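Local coordinates for protein HP0721 (Helicobacter pylori, PDB 2XRH), which is a secreted protein of unknown function whose helical DUF1104-family region holds nicotinic acid in a pocket, at residues 66-70 against 71-75. Numbering follows the deposited sequence. Where two conformers were deposited one is given.
Sequences DKMTV and ADFEA
Thr69 and Asp72 meet where the loop after helix 47-65 turns into helix 70-86. From Thr69 CB the two branches part: CG2 lies anti to the carbonyl carbon, while OG1 sits between the backbone N and the carbonyl carbon (chi1 65°), which turns the hydroxyl toward the N-H of Asp72. There OG1 accepts from Asp72 N at 3.1 Å, with an N-H...O angle of 160°, which identifies Thr69 as the N-cap. The same oxygen lies 3.4 Å from Asp72 CB and 3.1 Å from Asp72 OD2, the latter at best a weak bond. A water closes the bridge from Asp72 to the cap's backbone, accepting from Thr69 N and donating to Asp72 OD2 at 2.6 Å; the water thus ties Asp72 OD2 to Thr69 N.

Behind the cap, the helical bonds begin at once: Phe73 N reaches Thr69 O (2.9 Å), and Glu74 N reaches Val70 O (2.8 Å).

Met68 lies alongside the first turn. Its chain is extended as far as SD, then bends at chi3 (74°), bringing CE to 3.7 Å from Phe73 N and 4.2 Å from Phe73 CB, with SD at the ring's edge near its plane. The Phe73 ring runs on into the protein, its side chain about 6 Å from the bound nicotinic acid; Phe73 also packs on Val70 of the second subunit. Glu74 forms salt bridges with Lys78 of its own chain and with Arg99 of the second subunit. The whole is a threonine N-cap opening helix 70-86, with Asp72 at N3 as in a capping box but returning to Thr69 N through water, set at the dimer interface.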
loop_
_atom_site.group_PDB
_atom_site.type_symbol
_atom_site.label_atom_id
_atom_site.label_comp_id
_atom_site.label_asym_id
_atom_site.label_seq_id
_atom_site.Cartn_x
_atom_site.Cartn_y
_atom_site.Cartn_z
ATOM N N ASP A 66 0.151 -8.271 8.941
ATOM C CA ASP A 66 -0.468 -9.238 8.041
ATOM C C ASP A 66 -1.949 -9.474 8.288
ATOM O O ASP A 66 -2.690 -9.652 7.326
ATOM C CB ASP A 66 0.244 -10.626 8.124
ATOM C CG ASP A 66 1.346 -10.814 7.140
ATOM O OD1 ASP A 66 1.477 -10.033 6.172
ATOM O OD2 ASP A 66 2.111 -11.783 7.386
ATOM N N LYS A 67 -2.369 -9.531 9.553
ATOM C CA LYS A 67 -3.766 -9.873 9.931
ATOM C C LYS A 67 -4.629 -8.663 10.123
ATOM O O LYS A 67 -5.821 -8.812 10.397
ATOM C CB LYS A 67 -3.742 -10.728 11.204
ATOM C CG LYS A 67 -2.908 -12.007 11.014
ATOM C CD LYS A 67 -3.008 -12.713 9.621
ATOM C CE LYS A 67 -2.169 -14.037 9.465
ATOM N NZ LYS A 67 -0.707 -13.777 9.570
ATOM N N MET A 68 -4.064 -7.461 9.992
ATOM C CA MET A 68 -4.884 -6.254 10.073
ATOM C C MET A 68 -5.774 -6.216 8.840
ATOM O O MET A 68 -5.425 -6.769 7.800
ATOM C CB MET A 68 -4.001 -4.997 10.079
ATOM C CG MET A 68 -3.235 -4.720 11.344
ATOM S SD MET A 68 -2.229 -3.270 11.159
ATOM C CE MET A 68 -3.467 -2.029 11.226
ATOM N N THR A 69 -6.886 -5.526 8.947
ATOM C CA THR A 69 -7.682 -5.228 7.747
ATOM C C THR A 69 -6.979 -4.140 6.939
ATOM O O THR A 69 -6.269 -3.306 7.457
ATOM C CB THR A 69 -9.100 -4.774 8.083
ATOM O OG1 THR A 69 -9.076 -3.516 8.777
ATOM C CG2 THR A 69 -9.885 -5.816 8.900
ATOM N N VAL A 70 -7.221 -4.149 5.631
ATOM C CA VAL A 70 -6.732 -3.088 4.781
ATOM C C VAL A 70 -7.228 -1.723 5.270
ATOM O O VAL A 70 -6.474 -0.759 5.275
ATOM C CB VAL A 70 -7.116 -3.330 3.339
ATOM C CG1 VAL A 70 -6.647 -2.128 2.435
ATOM C CG2 VAL A 70 -6.483 -4.632 2.881
ATOM N N ALA A 71 -8.481 -1.627 5.696
ATOM C CA ALA A 71 -8.995 -0.359 6.148
ATOM C C ALA A 71 -8.173 0.199 7.316
ATOM O O ALA A 71 -7.796 1.370 7.331
ATOM C CB ALA A 71 -10.449 -0.460 6.540
ATOM N N ASP A 72 -7.913 -0.648 8.289
ATOM C CA ASP A 72 -7.183 -0.210 9.467
ATOM C C ASP A 72 -5.716 0.068 9.084
ATOM O O ASP A 72 -5.122 1.013 9.589
ATOM C CB ASP A 72 -7.244 -1.260 10.563
ATOM C CG ASP A 72 -8.584 -1.357 11.227
ATOM O OD1 ASP A 72 -9.332 -0.366 11.258
ATOM O OD2 ASP A 72 -8.878 -2.457 11.721
ATOM N N PHE A 73 -5.128 -0.760 8.218
ATOM C CA PHE A 73 -3.733 -0.553 7.828
ATOM C C PHE A 73 -3.549 0.743 7.044
ATOM O O PHE A 73 -2.621 1.527 7.313
ATOM C CB PHE A 73 -3.220 -1.729 7.022
ATOM C CG PHE A 73 -1.804 -1.581 6.593
ATOM C CD1 PHE A 73 -0.770 -1.760 7.467
ATOM C CD2 PHE A 73 -1.492 -1.445 5.258
ATOM C CE1 PHE A 73 0.562 -1.659 7.059
ATOM C CE2 PHE A 73 -0.145 -1.351 4.859
ATOM C CZ PHE A 73 0.857 -1.455 5.767
ATOM N N GLU A 74 -4.442 0.997 6.110
ATOM C CA GLU A 74 -4.379 2.217 5.334
ATOM C C GLU A 74 -4.553 3.457 6.212
ATOM O O GLU A 74 -3.858 4.475 6.044
ATOM C CB GLU A 74 -5.432 2.220 4.243
ATOM C CG GLU A 74 -5.291 3.370 3.302
ATOM C CD GLU A 74 -6.354 3.339 2.273
ATOM O OE1 GLU A 74 -7.480 3.727 2.623
ATOM O OE2 GLU A 74 -6.070 2.889 1.139
ATOM N N ALA A 75 -5.465 3.378 7.170
ATOM C CA ALA A 75 -5.677 4.512 8.094
ATOM C C ALA A 75 -4.386 4.809 8.819
ATOM O O ALA A 75 -4.004 5.971 8.946
ATOM C CB ALA A 75 -6.807 4.221 9.122
HETATM O O HOH W 1 -7.385 -4.624 11.715
#